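Local coordinates for beta-catenin homolog sys-1 (Caenorhabditis elegans, PDB 3C2G), which acts as a beta-catenin in Wnt asymmetry signalling, binding the TCF transcription factor POP-1 and activating or repressing its target genes, at residues 431-441 with 476-487. Sequence-based numbering, arbitrary orientation.
Sequences VCKFIEIDILK and FVPKDGVLNVID
K479 NZ donates to two backbone carbonyls, V477 O at 2.8 Å and T474 O, tying together two points of the loop from which V477 packs against V431 and I435. K479 NZ lies in the carbonyl plane of V477, with a C=O...N angle of 145°, and so meets a lone pair of V477 O. In the all-helical armadillo domain, the loop between helices 457-472 and 494-507 runs past the turn joining helices 425-432 and 437-448, and the contact is mainly apolar. At one end, F476 presents its ring edge: C432 SG lies 5.0 Å from the ring centroid and 89° off the normal, a Cys sulfur-aromatic contact, while V431 CB meets CE1 of the same F476 ring at 3.8 Å. I435 holds the middle. A chi1 of 49° tucks I435 CG1 between the two backbone arms, and from there I435 CD1 reaches P478 CG (3.7 Å), whereas I435 CG2 lies 3.9 Å from both V477 CG1 and V482 CG2. Cutting this side chain back to an alanine would remove CG1, CG2 and CD1 and would probably open a gap beside P478, V477 and V482. Beyond it, V485 divides its methyls: CG1 rests on K441 CG, and CG2 touches I437 CG2 at 3.7 Å and L440 CD1 at 3.8 Å.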
ATOM      1  N   VAL A 431      -4.593  -3.182  29.724  1.00 34.67           N
ATOM      2  CA  VAL A 431      -3.249  -2.623  29.738  1.00 33.39           C
ATOM      3  C   VAL A 431      -2.276  -3.433  30.606  1.00 34.21           C
ATOM      4  O   VAL A 431      -1.101  -3.572  30.256  1.00 34.32           O
ATOM      5  CB  VAL A 431      -3.272  -1.152  30.157  1.00 32.89           C
ATOM      6  CG1 VAL A 431      -1.861  -0.606  30.341  1.00 31.05           C
ATOM      7  CG2 VAL A 431      -4.035  -0.325  29.120  1.00 31.97           C
ATOM      8  N   CYS A 432      -2.759  -3.982  31.718  1.00 34.09           N
ATOM      9  CA  CYS A 432      -1.879  -4.671  32.674  1.00 34.45           C
ATOM     10  C   CYS A 432      -1.405  -6.024  32.177  1.00 33.85           C
ATOM     11  O   CYS A 432      -0.407  -6.556  32.651  1.00 33.87           O
ATOM     12  CB  CYS A 432      -2.564  -4.825  34.033  1.00 35.10           C
ATOM     13  SG  CYS A 432      -2.649  -3.281  34.963  1.00 39.55           S
ATOM     14  N   LYS A 433      -2.126  -6.590  31.226  1.00 33.97           N
ATOM     15  CA  LYS A 433      -1.660  -7.795  30.548  1.00 34.48           C
ATOM     16  C   LYS A 433      -0.260  -7.610  29.947  1.00 33.87           C
ATOM     17  O   LYS A 433       0.511  -8.566  29.876  1.00 33.97           O
ATOM     18  CB  LYS A 433      -2.645  -8.200  29.458  1.00 34.95           C
ATOM     19  CG  LYS A 433      -3.906  -8.849  29.985  1.00 38.12           C
ATOM     20  CD  LYS A 433      -4.423  -9.889  28.999  1.00 45.10           C
ATOM     21  CE  LYS A 433      -3.736 -11.242  29.189  1.00 47.80           C
ATOM     22  NZ  LYS A 433      -4.223 -11.935  30.423  1.00 49.63           N
ATOM     23  N   PHE A 434       0.069  -6.382  29.541  1.00 32.97           N
ATOM     24  CA  PHE A 434       1.364  -6.100  28.928  1.00 33.14           C
ATOM     25  C   PHE A 434       2.569  -6.163  29.865  1.00 33.49           C
ATOM     26  O   PHE A 434       3.707  -6.141  29.387  1.00 33.43           O
ATOM     27  CB  PHE A 434       1.344  -4.794  28.112  1.00 33.08           C
ATOM     28  CG  PHE A 434       0.735  -4.954  26.742  1.00 32.91           C
ATOM     29  CD1 PHE A 434       1.523  -5.293  25.650  1.00 32.49           C
ATOM     30  CD2 PHE A 434      -0.633  -4.799  26.549  1.00 31.96           C
ATOM     31  CE1 PHE A 434       0.951  -5.449  24.375  1.00 33.22           C
ATOM     32  CE2 PHE A 434      -1.205  -4.957  25.282  1.00 32.89           C
ATOM     33  CZ  PHE A 434      -0.413  -5.277  24.194  1.00 30.40           C
ATOM     34  N   ILE A 435       2.333  -6.268  31.176  1.00 33.08           N
ATOM     35  CA  ILE A 435       3.417  -6.589  32.091  1.00 33.58           C
ATOM     36  C   ILE A 435       3.436  -8.039  32.566  1.00 34.56           C
ATOM     37  O   ILE A 435       4.247  -8.398  33.423  1.00 35.34           O
ATOM     38  CB  ILE A 435       3.556  -5.595  33.296  1.00 34.15           C
ATOM     39  CG1 ILE A 435       2.216  -5.343  34.000  1.00 33.53           C
ATOM     40  CG2 ILE A 435       4.230  -4.291  32.853  1.00 33.71           C
ATOM     41  CD1 ILE A 435       1.857  -6.404  35.025  1.00 33.56           C
ATOM     42  N   GLU A 436       2.583  -8.892  32.000  1.00 34.61           N
ATOM     43  CA  GLU A 436       2.687 -10.332  32.263  1.00 34.95           C
ATOM     44  C   GLU A 436       4.015 -10.848  31.727  1.00 35.99           C
ATOM     45  O   GLU A 436       4.525 -10.320  30.744  1.00 36.23           O
ATOM     46  CB  GLU A 436       1.529 -11.099  31.636  1.00 34.82           C
ATOM     47  CG  GLU A 436       0.215 -11.015  32.410  1.00 35.11           C
ATOM     48  CD  GLU A 436      -0.920 -11.767  31.729  0.50 35.52           C
ATOM     49  OE1 GLU A 436      -0.713 -12.298  30.613  0.50 36.40           O
ATOM     50  OE2 GLU A 436      -2.023 -11.830  32.311  0.50 36.15           O
ATOM     51  N   ILE A 437       4.578 -11.880  32.357  1.00 37.41           N
ATOM     52  CA  ILE A 437       5.964 -12.273  32.055  1.00 38.59           C
ATOM     53  C   ILE A 437       6.185 -12.818  30.649  1.00 38.61           C
ATOM     54  O   ILE A 437       7.255 -12.637  30.080  1.00 38.41           O
ATOM     55  CB  ILE A 437       6.568 -13.260  33.078  1.00 38.90           C
ATOM     56  CG1 ILE A 437       5.695 -14.501  33.223  1.00 41.60           C
ATOM     57  CG2 ILE A 437       6.794 -12.576  34.406  1.00 40.20           C
ATOM     58  CD1 ILE A 437       6.473 -15.696  33.674  1.00 47.89           C
ATOM     59  N   ASP A 438       5.179 -13.479  30.093  1.00 38.99           N
ATOM     60  CA  ASP A 438       5.327 -14.061  28.771  1.00 39.46           C
ATOM     61  C   ASP A 438       5.538 -13.011  27.678  1.00 37.74           C
ATOM     62  O   ASP A 438       6.427 -13.170  26.851  1.00 37.36           O
ATOM     63  CB  ASP A 438       4.147 -14.974  28.439  1.00 41.47           C
ATOM     64  CG  ASP A 438       4.463 -15.967  27.317  1.00 48.03           C
ATOM     65  OD1 ASP A 438       5.653 -16.129  26.930  1.00 52.60           O
ATOM     66  OD2 ASP A 438       3.501 -16.596  26.819  1.00 54.43           O
ATOM     67  N   ILE A 439       4.746 -11.941  27.678  1.00 36.35           N
ATOM     68  CA  ILE A 439       4.906 -10.915  26.664  1.00 35.25           C
ATOM     69  C   ILE A 439       6.152 -10.043  26.891  1.00 35.62           C
ATOM     70  O   ILE A 439       6.805  -9.608  25.927  1.00 35.39           O
ATOM     71  CB  ILE A 439       3.623 -10.072  26.446  1.00 35.56           C
ATOM     72  CG1 ILE A 439       3.631  -9.456  25.036  1.00 33.79           C
ATOM     73  CG2 ILE A 439       3.461  -9.015  27.535  1.00 35.13           C
ATOM     74  CD1 ILE A 439       2.309  -8.933  24.585  1.00 33.38           C
ATOM     75  N   LEU A 440       6.503  -9.814  28.154  1.00 35.63           N
ATOM     76  CA  LEU A 440       7.761  -9.132  28.466  1.00 35.49           C
ATOM     77  C   LEU A 440       8.943  -9.897  27.890  1.00 35.39           C
ATOM     78  O   LEU A 440       9.833  -9.302  27.295  1.00 35.52           O
ATOM     79  CB  LEU A 440       7.949  -8.939  29.975  1.00 34.71           C
ATOM     80  CG  LEU A 440       7.175  -7.797  30.645  1.00 36.90           C
ATOM     81  CD1 LEU A 440       7.525  -7.740  32.120  1.00 38.11           C
ATOM     82  CD2 LEU A 440       7.426  -6.440  30.003  1.00 36.28           C
ATOM     83  N   LYS A 441       8.951 -11.212  28.074  1.00 35.34           N
ATOM     84  CA  LYS A 441      10.031 -12.032  27.560  1.00 36.87           C
ATOM     85  C   LYS A 441      10.133 -11.900  26.044  1.00 37.27           C
ATOM     86  O   LYS A 441      11.221 -11.684  25.521  1.00 38.15           O
ATOM     87  CB  LYS A 441       9.861 -13.496  27.964  1.00 37.03           C
ATOM     88  CG  LYS A 441      10.349 -13.829  29.365  1.00 39.09           C
ATOM     89  CD  LYS A 441      10.105 -15.307  29.673  1.00 44.39           C
ATOM     90  CE  LYS A 441      10.199 -15.599  31.164  1.00 48.75           C
ATOM     91  NZ  LYS A 441      10.818 -16.941  31.448  1.00 51.22           N
ATOM     92  N   PHE A 476      -1.417   3.174  37.124  1.00 37.83           N
ATOM     93  CA  PHE A 476      -1.986   1.906  37.589  1.00 37.28           C
ATOM     94  C   PHE A 476      -1.197   0.665  37.182  1.00 37.58           C
ATOM     95  O   PHE A 476      -1.543  -0.439  37.589  1.00 37.38           O
ATOM     96  CB  PHE A 476      -3.428   1.753  37.121  1.00 36.77           C
ATOM     97  CG  PHE A 476      -3.574   1.673  35.633  1.00 37.18           C
ATOM     98  CD1 PHE A 476      -3.420   0.459  34.971  1.00 35.31           C
ATOM     99  CD2 PHE A 476      -3.875   2.814  34.892  1.00 33.97           C
ATOM    100  CE1 PHE A 476      -3.559   0.393  33.586  1.00 36.41           C
ATOM    101  CE2 PHE A 476      -4.024   2.743  33.511  1.00 33.86           C
ATOM    102  CZ  PHE A 476      -3.868   1.536  32.859  1.00 33.10           C
ATOM    103  N   VAL A 477      -0.154   0.822  36.373  1.00 37.66           N
ATOM    104  CA  VAL A 477       0.612  -0.346  35.971  1.00 38.13           C
ATOM    105  C   VAL A 477       1.592  -0.746  37.080  1.00 39.00           C
ATOM    106  O   VAL A 477       2.452   0.048  37.451  1.00 38.62           O
ATOM    107  CB  VAL A 477       1.335  -0.143  34.606  1.00 37.97           C
ATOM    108  CG1 VAL A 477       2.329  -1.256  34.352  1.00 35.82           C
ATOM    109  CG2 VAL A 477       0.322  -0.093  33.480  1.00 37.09           C
ATOM    110  N   PRO A 478       1.450  -1.976  37.613  1.00 40.17           N
ATOM    111  CA  PRO A 478       2.392  -2.479  38.621  1.00 41.68           C
ATOM    112  C   PRO A 478       3.789  -2.636  38.031  1.00 42.92           C
ATOM    113  O   PRO A 478       3.948  -3.242  36.969  1.00 43.34           O
ATOM    114  CB  PRO A 478       1.811  -3.846  39.011  1.00 41.06           C
ATOM    115  CG  PRO A 478       0.922  -4.227  37.900  1.00 40.70           C
ATOM    116  CD  PRO A 478       0.404  -2.965  37.292  1.00 40.35           C
ATOM    117  N   LYS A 479       4.783  -2.088  38.719  1.00 44.06           N
ATOM    118  CA  LYS A 479       6.133  -1.998  38.197  1.00 45.38           C
ATOM    119  C   LYS A 479       7.126  -2.908  38.903  1.00 46.84           C
ATOM    120  O   LYS A 479       8.279  -3.047  38.466  1.00 47.49           O
ATOM    121  CB  LYS A 479       6.593  -0.552  38.296  1.00 45.44           C
ATOM    122  CG  LYS A 479       6.057   0.298  37.173  1.00 46.35           C
ATOM    123  CD  LYS A 479       5.418   1.550  37.700  1.00 46.39           C
ATOM    124  CE  LYS A 479       4.453   2.098  36.673  1.00 45.52           C
ATOM    125  NZ  LYS A 479       3.274   2.671  37.349  1.00 47.12           N
ATOM    126  N   ASP A 480       6.677  -3.540  39.983  1.00 47.90           N
ATOM    127  CA  ASP A 480       7.574  -4.256  40.884  1.00 48.81           C
ATOM    128  C   ASP A 480       8.151  -5.534  40.286  1.00 47.84           C
ATOM    129  O   ASP A 480       9.301  -5.864  40.546  1.00 48.49           O
ATOM    130  CB  ASP A 480       6.882  -4.529  42.235  1.00 50.31           C
ATOM    131  CG  ASP A 480       6.564  -3.231  43.015  1.00 54.94           C
ATOM    132  OD1 ASP A 480       7.171  -2.166  42.726  1.00 57.21           O
ATOM    133  OD2 ASP A 480       5.704  -3.276  43.930  1.00 57.98           O
ATOM    134  N   GLY A 481       7.365  -6.246  39.481  1.00 46.72           N
ATOM    135  CA  GLY A 481       7.834  -7.485  38.852  1.00 44.93           C
ATOM    136  C   GLY A 481       8.709  -7.349  37.609  1.00 44.33           C
ATOM    137  O   GLY A 481       9.311  -8.323  37.164  1.00 44.07           O
ATOM    138  N   VAL A 482       8.797  -6.142  37.054  1.00 44.11           N
ATOM    139  CA  VAL A 482       9.340  -5.957  35.705  1.00 43.92           C
ATOM    140  C   VAL A 482      10.830  -6.289  35.584  1.00 44.45           C
ATOM    141  O   VAL A 482      11.224  -7.083  34.716  1.00 44.69           O
ATOM    142  CB  VAL A 482       9.022  -4.548  35.151  1.00 44.03           C
ATOM    143  CG1 VAL A 482       9.803  -4.268  33.886  1.00 44.15           C
ATOM    144  CG2 VAL A 482       7.532  -4.418  34.883  1.00 42.96           C
ATOM    145  N   LEU A 483      11.649  -5.713  36.461  1.00 43.85           N
ATOM    146  CA  LEU A 483      13.086  -5.941  36.412  1.00 43.54           C
ATOM    147  C   LEU A 483      13.502  -7.295  36.965  1.00 43.96           C
ATOM    148  O   LEU A 483      14.693  -7.586  37.057  1.00 44.47           O
ATOM    149  CB  LEU A 483      13.843  -4.816  37.122  1.00 43.42           C
ATOM    150  CG  LEU A 483      13.887  -3.453  36.430  1.00 43.65           C
ATOM    151  CD1 LEU A 483      14.728  -2.500  37.228  1.00 43.51           C
ATOM    152  CD2 LEU A 483      14.441  -3.558  35.023  1.00 43.59           C
ATOM    153  N   ASN A 484      12.528  -8.125  37.322  1.00 44.56           N
ATOM    154  CA  ASN A 484      12.814  -9.487  37.782  1.00 45.77           C
ATOM    155  C   ASN A 484      12.621 -10.536  36.699  1.00 45.84           C
ATOM    156  O   ASN A 484      12.910 -11.716  36.913  1.00 46.23           O
ATOM    157  CB  ASN A 484      11.963  -9.857  39.002  1.00 46.25           C
ATOM    158  CG  ASN A 484      12.256  -8.985  40.223  1.00 49.42           C
ATOM    159  OD1 ASN A 484      13.348  -8.400  40.367  1.00 49.98           O
ATOM    160  ND2 ASN A 484      11.267  -8.883  41.105  1.00 51.15           N
ATOM    161  N   VAL A 485      12.126 -10.108  35.543  1.00 45.46           N
ATOM    162  CA  VAL A 485      11.905 -11.019  34.431  1.00 45.63           C
ATOM    163  C   VAL A 485      13.213 -11.239  33.670  1.00 46.01           C
ATOM    164  O   VAL A 485      13.858 -10.288  33.221  1.00 44.62           O
ATOM    165  CB  VAL A 485      10.789 -10.514  33.487  1.00 45.98           C
ATOM    166  CG1 VAL A 485      10.452 -11.565  32.442  1.00 43.95           C
ATOM    167  CG2 VAL A 485       9.546 -10.144  34.290  1.00 46.53           C
ATOM    168  N   ILE A 486      13.584 -12.511  33.552  1.00 46.83           N
ATOM    169  CA  ILE A 486      14.828 -12.937  32.935  1.00 48.47           C
ATOM    170  C   ILE A 486      14.467 -13.846  31.767  1.00 48.67           C
ATOM    171  O   ILE A 486      13.645 -14.744  31.918  1.00 49.54           O
ATOM    172  CB  ILE A 486      15.679 -13.735  33.961  1.00 49.03           C
ATOM    173  CG1 ILE A 486      15.856 -12.949  35.271  1.00 51.57           C
ATOM    174  CG2 ILE A 486      17.014 -14.174  33.377  1.00 49.21           C
ATOM    175  CD1 ILE A 486      16.666 -11.663  35.159  1.00 52.73           C
ATOM    176  N   ASP A 487      15.058 -13.625  30.601  1.00 48.92           N
ATOM    177  CA  ASP A 487      14.743 -14.479  29.454  1.00 49.77           C
ATOM    178  C   ASP A 487      15.565 -15.773  29.471  1.00 50.76           C
ATOM    179  O   ASP A 487      16.681 -15.801  29.992  1.00 51.02           O
ATOM    180  CB  ASP A 487      14.950 -13.738  28.137  1.00 48.74           C
ATOM    181  CG  ASP A 487      16.407 -13.618  27.769  1.00 47.95           C
ATOM    182  OD1 ASP A 487      17.164 -13.008  28.555  1.00 44.74           O
ATOM    183  OD2 ASP A 487      16.795 -14.145  26.698  1.00 49.46           O
TER